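Endoglucanase (Cryptopygus antarcticus, PDB 5H4U) hydrolyses internal beta-1,4-glucosidic linkages in carboxymethylcellulose, lichenan and barley beta-glucan, releasing mainly cellobiose, cellotriose and cellotetraose from carboxymethylcellulose. Local coordinates at residues Ser34-Val43 and Pro98-Cys106; Phe80-Phe89 and Pro210-Gln218. All blocks are in the same frame, centred on the assembly; numbering follows the deposited sequence.

Interaction 1. Residues Ser34-Val43 and Pro98-Cys106; sequences SCSWGGKASV and PESQTCCAC
Cys35 and Cys103 form a disulfide at the tight inner side of this contact. The SG atoms of Cys35 and Cys103 are 2.0 Å apart, and chi3 of -83° makes the bridge left-handed. Both residues are buried. Two small apolar contacts continue the packing. Ala41 CB sits 3.9 Å from Cys103 CB. CG1 of Val43 lies 4.2 Å from CB of Cys104. Cys104 forms its own disulfide with Cys219, so neighbouring residues carry two separate bridges. Several such bridges cross-link the chain in this family 45 glycoside hydrolase, whose clan is that of the double-psi beta-barrel. Here one of them joins the long loop after strand 19-27 to the end of the short helix 99-102. A type II turn, Thr102 to Ala105, then leads the chain into strand 106-111.

The outer side is polar and more open to solvent, with Lys40 and Glu99 partly exposed and Ser100 exposed. Glu99 extends beyond CG, which is anti to the carbonyl carbon (chi1 -70°), and brings its carboxylate between Ser34 and Lys40. Ser34 OG donates to Glu99 OE2 at 2.6 Å, meeting it on the syn side and 23° out of the carboxylate plane. Thr128 OG1 also bonds OE2, so this oxygen has two hydroxyl partners. Lys40 NZ makes a salt bridge of 2.9 Å to Glu99 OE1, but the position of OE1 is less certain. The lysine chain bends on its way and crosses the glutamate at a slant. NZ has a weak second bond to Ser34 O. Farther along, the backbones meet through water: Ser42 N donates to it at 3.0 Å, and the water donates to Ser100 O at 2.7 Å. Arg221 NH2 binds the same carbonyl oxygen.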
loop_
_atom_site.group_PDB
_atom_site.type_symbol
_atom_site.label_atom_id
_atom_site.label_comp_id
_atom_site.label_asym_id
_atom_site.label_seq_id
_atom_site.Cartn_x
_atom_site.Cartn_y
_atom_site.Cartn_z
ATOM N N SER A 34 -1.449 9.388 2.433
ATOM C CA SER A 34 -1.016 10.620 3.085
ATOM C C SER A 34 0.195 11.244 2.404
ATOM O O SER A 34 0.317 12.470 2.382
ATOM C CB SER A 34 -0.731 10.366 4.562
ATOM O OG SER A 34 0.488 9.676 4.735
ATOM N N CYS A 35 1.064 10.439 1.794
ATOM C CA CYS A 35 2.232 10.982 1.110
ATOM C C CYS A 35 1.886 11.549 -0.263
ATOM O O CYS A 35 2.793 11.961 -1.002
ATOM C CB CYS A 35 3.316 9.912 0.954
ATOM S SG CYS A 35 3.865 9.161 2.497
ATOM N N SER A 36 0.601 11.551 -0.628
ATOM C CA SER A 36 0.148 12.160 -1.864
ATOM C C SER A 36 -0.099 13.661 -1.732
ATOM O O SER A 36 -0.453 14.296 -2.723
ATOM C CB SER A 36 -1.115 11.455 -2.357
ATOM N N TRP A 37 0.088 14.253 -0.558
ATOM C CA TRP A 37 0.043 15.708 -0.471
ATOM C C TRP A 37 1.441 16.290 -0.652
ATOM O O TRP A 37 2.460 15.632 -0.413
ATOM C CB TRP A 37 -0.533 16.187 0.858
ATOM C CG TRP A 37 -1.848 15.615 1.190
ATOM C CD1 TRP A 37 -2.071 14.502 1.898
ATOM C CD2 TRP A 37 -3.143 16.133 0.829
ATOM N NE1 TRP A 37 -3.414 14.264 2.003
ATOM C CE2 TRP A 37 -4.100 15.256 1.361
ATOM C CE3 TRP A 37 -3.584 17.252 0.113
ATOM C CZ2 TRP A 37 -5.476 15.452 1.201
ATOM C CZ3 TRP A 37 -4.947 17.446 -0.040
ATOM C CH2 TRP A 37 -5.875 16.550 0.503
ATOM N N GLY A 38 1.475 17.539 -1.101
ATOM C CA GLY A 38 2.728 18.258 -1.161
ATOM C C GLY A 38 3.189 18.689 0.214
ATOM O O GLY A 38 2.407 18.825 1.151
ATOM N N GLY A 39 4.495 18.861 0.354
ATOM C CA GLY A 39 5.029 19.354 1.600
ATOM C C GLY A 39 5.191 18.341 2.710
ATOM O O GLY A 39 5.460 18.743 3.850
ATOM N N LYS A 40 5.034 17.046 2.433
ATOM C CA LYS A 40 5.215 16.050 3.480
ATOM C C LYS A 40 6.632 15.501 3.539
ATOM O O LYS A 40 7.043 14.976 4.576
ATOM C CB LYS A 40 4.244 14.886 3.282
ATOM C CG LYS A 40 2.806 15.305 3.416
ATOM C CD LYS A 40 2.242 15.049 4.771
ATOM C CE LYS A 40 0.727 15.163 4.697
ATOM N NZ LYS A 40 0.015 14.017 5.362
ATOM N N ALA A 41 7.369 15.577 2.448
ATOM C CA ALA A 41 8.774 15.233 2.481
ATOM C C ALA A 41 9.435 15.891 1.290
ATOM O O ALA A 41 8.770 16.295 0.333
ATOM C CB ALA A 41 8.993 13.721 2.461
ATOM N N SER A 42 10.751 15.967 1.352
ATOM C CA SER A 42 11.525 16.434 0.215
ATOM C C SER A 42 11.484 15.391 -0.897
ATOM O O SER A 42 12.149 14.350 -0.807
ATOM C CB SER A 42 12.959 16.696 0.650
ATOM O OG SER A 42 13.681 17.313 -0.394
ATOM N N VAL A 43 10.704 15.661 -1.946
ATOM C CA VAL A 43 10.499 14.709 -3.036
ATOM C C VAL A 43 10.412 15.437 -4.370
ATOM O O VAL A 43 10.176 16.642 -4.438
ATOM C CB VAL A 43 9.225 13.858 -2.865
ATOM C CG1 VAL A 43 9.365 12.883 -1.720
ATOM C CG2 VAL A 43 8.029 14.770 -2.690
ATOM N N PRO A 98 9.016 10.640 11.656
ATOM C CA PRO A 98 8.060 11.544 11.018
ATOM C C PRO A 98 7.949 11.275 9.520
ATOM O O PRO A 98 8.806 10.630 8.908
ATOM C CB PRO A 98 8.663 12.924 11.293
ATOM C CG PRO A 98 10.127 12.669 11.305
ATOM C CD PRO A 98 10.326 11.273 11.865
ATOM N N GLU A 99 6.875 11.805 8.926
ATOM C CA GLU A 99 6.631 11.567 7.504
ATOM C C GLU A 99 7.766 12.119 6.643
ATOM O O GLU A 99 8.028 11.601 5.551
ATOM C CB GLU A 99 5.282 12.162 7.061
ATOM C CG GLU A 99 4.063 11.412 7.614
ATOM C CD GLU A 99 2.732 11.690 6.874
ATOM O OE1 GLU A 99 2.415 12.852 6.553
ATOM O OE2 GLU A 99 1.992 10.714 6.601
ATOM N N SER A 100 8.465 13.150 7.110
ATOM C CA SER A 100 9.596 13.618 6.336
ATOM C C SER A 100 10.645 12.527 6.161
ATOM O O SER A 100 11.388 12.542 5.178
ATOM C CB SER A 100 10.195 14.850 7.001
ATOM O OG SER A 100 10.505 14.583 8.354
ATOM N N GLN A 101 10.668 11.541 7.048
ATOM C CA GLN A 101 11.632 10.462 6.928
ATOM C C GLN A 101 11.082 9.203 6.276
ATOM O O GLN A 101 11.873 8.391 5.793
ATOM C CB GLN A 101 12.156 10.086 8.318
ATOM C CG GLN A 101 13.498 10.661 8.700
ATOM C CD GLN A 101 14.142 9.797 9.744
ATOM O OE1 GLN A 101 14.711 8.730 9.422
ATOM N NE2 GLN A 101 14.026 10.213 11.023
ATOM N N THR A 102 9.766 9.032 6.208
ATOM C CA THR A 102 9.188 7.797 5.690
ATOM C C THR A 102 8.485 7.957 4.354
ATOM O O THR A 102 8.445 6.998 3.585
ATOM C CB THR A 102 8.200 7.189 6.695
ATOM O OG1 THR A 102 7.146 8.114 6.961
ATOM C CG2 THR A 102 8.903 6.867 7.988
ATOM N N CYS A 103 7.947 9.134 4.054
ATOM C CA CYS A 103 7.159 9.299 2.845
ATOM C C CYS A 103 7.999 9.060 1.597
ATOM O O CYS A 103 9.031 9.711 1.382
ATOM C CB CYS A 103 6.506 10.679 2.812
ATOM S SG CYS A 103 4.802 10.664 3.524
ATOM N N CYS A 104 7.559 8.081 0.805
ATOM C CA CYS A 104 8.198 7.642 -0.429
ATOM C C CYS A 104 9.553 6.993 -0.202
ATOM O O CYS A 104 10.332 6.849 -1.142
ATOM C CB CYS A 104 8.306 8.795 -1.431
ATOM S SG CYS A 104 6.699 9.544 -1.651
ATOM N N ALA A 105 9.849 6.587 1.023
ATOM C CA ALA A 105 11.011 5.764 1.255
ATOM C C ALA A 105 10.674 4.324 0.912
ATOM O O ALA A 105 9.524 3.884 1.033
ATOM C CB ALA A 105 11.470 5.870 2.702
ATOM N N CYS A 106 11.676 3.594 0.457
ATOM C CA CYS A 106 11.510 2.187 0.139
ATOM C C CYS A 106 12.217 1.301 1.144
ATOM O O CYS A 106 13.311 1.612 1.631
ATOM C CB CYS A 106 12.015 1.845 -1.259
ATOM S SG CYS A 106 10.940 2.515 -2.490
HETATM O O HOH W 1 12.245 14.517 3.530
#

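Interaction 2. Residues Phe80-Phe89 and Pro210-Gln218; sequences FTQGNVGYGF and PTILTQKSQ
This is an apolar contact of a helix on a beta hairpin, with Ile212 and Leu213 meeting the rings of Phe80, Tyr87 and Phe89. It joins helix 211-217 to strands 80-82 and 85-89, which are linked by a type II' turn from Gln82 to Val85. Phe80 and Tyr87 form a hydrogen-bonded antiparallel pair. The axes of helix 211-217 and strand 85-89 come within 9.0 Å, with 24° between their directions.

Ile212 uses two branches. CG1 is anti to the backbone N (chi1 -161°), which carries CD1 to the edge of the Phe80 ring, 3.8 Å from CE2 of Phe80. CG2 instead lies over one face of Tyr87, a CH-pi contact 4.1 Å from the ring centroid. Leu213 also divides its methyls. CD1 meets the edge of the Tyr87 ring, and CD2 sits over a face of Phe89, 4.0 Å from that centroid. Pro210 CG reaches the Tyr87 edge as well.

Lys216 CD and CE meet the CE1-CZ end of the Phe80 ring, with Lys216 CE 3.8 Å from Phe80 CZ. The chain then bends at chi4 (75°). NZ thereby returns to its own helix and bonds Ile212 O at 2.8 Å, in the carbonyl plane. An alanine in place of Lys216 is likely to open a gap beside Phe80 and leave Ile212 O without its lysine donor. Ser217 CB packs 3.7 Å from Phe89 CE1, while its OG is bonded to Gln124 of strand 120-128.

Strand 85-94 pairs with strands 120-128 and 135-140. Helix 211-217, following strand 201-207, packs against this mixed, curled sheet, which is consistent with the double-psi beta-barrel of glycoside hydrolase family 45.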
loop_
_atom_site.group_PDB
_atom_site.type_symbol
_atom_site.label_atom_id
_atom_site.label_comp_id
_atom_site.label_asym_id
_atom_site.label_seq_id
_atom_site.Cartn_x
_atom_site.Cartn_y
_atom_site.Cartn_z
ATOM N N PHE A 80 2.727 -6.462 -6.954
ATOM C CA PHE A 80 3.103 -7.251 -8.110
ATOM C C PHE A 80 4.403 -7.975 -7.809
ATOM O O PHE A 80 4.882 -7.994 -6.673
ATOM C CB PHE A 80 3.204 -6.365 -9.350
ATOM C CG PHE A 80 4.208 -5.262 -9.236
ATOM C CD1 PHE A 80 3.877 -4.067 -8.618
ATOM C CD2 PHE A 80 5.453 -5.381 -9.820
ATOM C CE1 PHE A 80 4.783 -3.030 -8.533
ATOM C CE2 PHE A 80 6.364 -4.344 -9.753
ATOM C CZ PHE A 80 6.026 -3.168 -9.108
ATOM N N THR A 81 4.964 -8.578 -8.846
ATOM C CA THR A 81 6.217 -9.305 -8.777
ATOM C C THR A 81 7.118 -8.904 -9.930
ATOM O O THR A 81 6.646 -8.571 -11.020
ATOM C CB THR A 81 6.006 -10.794 -8.911
ATOM O OG1 THR A 81 5.418 -11.032 -10.199
ATOM C CG2 THR A 81 5.088 -11.303 -7.839
ATOM N N GLN A 82 8.419 -8.998 -9.684
ATOM C CA GLN A 82 9.426 -8.988 -10.734
ATOM C C GLN A 82 10.367 -10.152 -10.440
ATOM O O GLN A 82 11.019 -10.181 -9.389
ATOM C CB GLN A 82 10.161 -7.646 -10.789
ATOM C CG GLN A 82 11.236 -7.597 -11.837
ATOM C CD GLN A 82 11.365 -6.239 -12.488
ATOM O OE1 GLN A 82 10.718 -5.971 -13.507
ATOM N NE2 GLN A 82 12.231 -5.375 -11.926
ATOM N N GLY A 83 10.440 -11.108 -11.364
ATOM C CA GLY A 83 11.079 -12.369 -11.022
ATOM C C GLY A 83 10.385 -12.971 -9.812
ATOM O O GLY A 83 9.152 -13.001 -9.729
ATOM N N ASN A 84 11.157 -13.409 -8.824
ATOM C CA ASN A 84 10.558 -13.955 -7.614
ATOM C C ASN A 84 10.383 -12.909 -6.523
ATOM O O ASN A 84 9.962 -13.253 -5.420
ATOM C CB ASN A 84 11.422 -15.068 -7.031
ATOM C CG ASN A 84 11.884 -16.028 -8.052
ATOM O OD1 ASN A 84 13.088 -16.133 -8.327
ATOM N ND2 ASN A 84 10.946 -16.769 -8.617
ATOM N N VAL A 85 10.661 -11.645 -6.803
ATOM C CA VAL A 85 10.649 -10.622 -5.773
ATOM C C VAL A 85 9.301 -9.935 -5.788
ATOM O O VAL A 85 8.783 -9.591 -6.858
ATOM C CB VAL A 85 11.779 -9.603 -5.978
ATOM C CG1 VAL A 85 11.862 -8.668 -4.782
ATOM C CG2 VAL A 85 13.088 -10.333 -6.176
ATOM N N GLY A 86 8.726 -9.747 -4.599
ATOM C CA GLY A 86 7.521 -8.970 -4.487
ATOM C C GLY A 86 7.801 -7.480 -4.519
ATOM O O GLY A 86 8.889 -7.011 -4.166
ATOM N N TYR A 87 6.799 -6.733 -4.979
ATOM C CA TYR A 87 6.872 -5.283 -5.069
ATOM C C TYR A 87 5.517 -4.708 -4.711
ATOM O O TYR A 87 4.485 -5.311 -4.994
ATOM C CB TYR A 87 7.308 -4.809 -6.459
ATOM C CG TYR A 87 8.769 -5.033 -6.680
ATOM C CD1 TYR A 87 9.694 -4.086 -6.299
ATOM C CD2 TYR A 87 9.236 -6.221 -7.243
ATOM C CE1 TYR A 87 11.039 -4.298 -6.481
ATOM C CE2 TYR A 87 10.587 -6.447 -7.427
ATOM C CZ TYR A 87 11.480 -5.478 -7.044
ATOM O OH TYR A 87 12.829 -5.689 -7.216
ATOM N N GLY A 88 5.514 -3.564 -4.048
ATOM C CA GLY A 88 4.237 -2.963 -3.741
ATOM C C GLY A 88 4.390 -1.653 -3.014
ATOM O O GLY A 88 5.471 -1.061 -2.949
ATOM N N PHE A 89 3.272 -1.212 -2.477
ATOM C CA PHE A 89 3.195 0.021 -1.727
ATOM C C PHE A 89 2.607 -0.286 -0.355
ATOM O O PHE A 89 1.925 -1.297 -0.159
ATOM C CB PHE A 89 2.395 1.051 -2.540
ATOM C CG PHE A 89 2.973 1.274 -3.917
ATOM C CD1 PHE A 89 3.895 2.287 -4.142
ATOM C CD2 PHE A 89 2.654 0.425 -4.970
ATOM C CE1 PHE A 89 4.460 2.472 -5.391
ATOM C CE2 PHE A 89 3.218 0.603 -6.226
ATOM C CZ PHE A 89 4.117 1.625 -6.441
ATOM N N PRO A 210 13.606 1.511 -6.085
ATOM C CA PRO A 210 13.813 1.074 -7.471
ATOM C C PRO A 210 12.887 1.814 -8.423
ATOM O O PRO A 210 11.798 2.249 -8.052
ATOM C CB PRO A 210 13.480 -0.417 -7.426
ATOM C CG PRO A 210 12.499 -0.545 -6.277
ATOM C CD PRO A 210 12.865 0.517 -5.280
ATOM N N THR A 211 13.335 1.952 -9.673
ATOM C CA THR A 211 12.503 2.621 -10.665
ATOM C C THR A 211 11.246 1.837 -10.987
ATOM O O THR A 211 10.289 2.420 -11.496
ATOM C CB THR A 211 13.247 2.858 -11.978
ATOM O OG1 THR A 211 13.607 1.595 -12.551
ATOM C CG2 THR A 211 14.492 3.698 -11.758
ATOM N N ILE A 212 11.216 0.529 -10.731
ATOM C CA ILE A 212 9.982 -0.173 -11.042
ATOM C C ILE A 212 8.858 0.219 -10.091
ATOM O O ILE A 212 7.684 0.042 -10.426
ATOM C CB ILE A 212 10.185 -1.700 -11.116
ATOM C CG1 ILE A 212 9.012 -2.297 -11.898
ATOM C CG2 ILE A 212 10.433 -2.330 -9.754
ATOM C CD1 ILE A 212 9.142 -3.715 -12.253
ATOM N N LEU A 213 9.179 0.772 -8.927
ATOM C CA LEU A 213 8.173 1.352 -8.046
ATOM C C LEU A 213 7.992 2.851 -8.314
ATOM O O LEU A 213 6.868 3.325 -8.504
ATOM C CB LEU A 213 8.571 1.097 -6.582
ATOM C CG LEU A 213 8.333 -0.323 -6.051
ATOM C CD1 LEU A 213 8.948 -0.529 -4.666
ATOM C CD2 LEU A 213 6.841 -0.667 -6.029
ATOM N N THR A 214 9.092 3.606 -8.363
ATOM C CA THR A 214 8.992 5.059 -8.499
ATOM C C THR A 214 8.480 5.499 -9.861
ATOM O O THR A 214 7.982 6.619 -9.985
ATOM C CB THR A 214 10.339 5.742 -8.247
ATOM O OG1 THR A 214 11.202 5.542 -9.371
ATOM C CG2 THR A 214 10.990 5.185 -7.019
ATOM N N GLN A 215 8.593 4.671 -10.885
ATOM C CA GLN A 215 7.968 5.040 -12.145
ATOM C C GLN A 215 6.452 4.913 -12.065
ATOM O O GLN A 215 5.742 5.550 -12.847
ATOM C CB GLN A 215 8.576 4.203 -13.279
ATOM C CG GLN A 215 7.694 3.907 -14.467
ATOM C CD GLN A 215 7.390 2.411 -14.574
ATOM O OE1 GLN A 215 8.315 1.581 -14.642
ATOM N NE2 GLN A 215 6.091 2.054 -14.578
ATOM N N LYS A 216 5.946 4.143 -11.100
ATOM C CA LYS A 216 4.516 4.071 -10.844
ATOM C C LYS A 216 4.055 5.201 -9.930
ATOM O O LYS A 216 3.102 5.920 -10.255
ATOM C CB LYS A 216 4.180 2.719 -10.225
ATOM C CG LYS A 216 4.059 1.597 -11.218
ATOM C CD LYS A 216 4.313 0.263 -10.568
ATOM C CE LYS A 216 4.415 -0.794 -11.621
ATOM N NZ LYS A 216 5.726 -0.668 -12.306
ATOM N N SER A 217 4.745 5.403 -8.801
ATOM C CA SER A 217 4.257 6.356 -7.804
ATOM C C SER A 217 4.584 7.793 -8.165
ATOM O O SER A 217 3.837 8.707 -7.793
ATOM C CB SER A 217 4.860 6.044 -6.441
ATOM O OG SER A 217 6.247 6.341 -6.439
ATOM N N GLN A 218 5.690 7.998 -8.879
ATOM C CA GLN A 218 6.220 9.286 -9.320
ATOM C C GLN A 218 6.815 10.092 -8.174
ATOM O O GLN A 218 7.139 11.274 -8.358
ATOM C CB GLN A 218 5.172 10.120 -10.064
#

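Overall arrangement
Interactions 1 and 2 have centres about 18 Å apart and meet at Cys106. Its SG lies 3.9 Å from Pro210 CD and 4.2 Å from Leu213 CD1, and it forms a disulfide with Cys209, just before Pro210. The Cys104 bridge ties 98-106 to the chain just past helix 211-217. The segments alternate along the sequence, so the two contacts cross in chain order. Neither contact touches Asp29, the inferred nucleophile, or Asp138, the inferred proton donor. The side chain of Ser34 in interaction 1 is about 10 Å from the side chains of Asp29 and Asp138. The side chain of Phe89 in interaction 2 is about 10 Å from that of Asp138 and about 11 Å from that of Asp29.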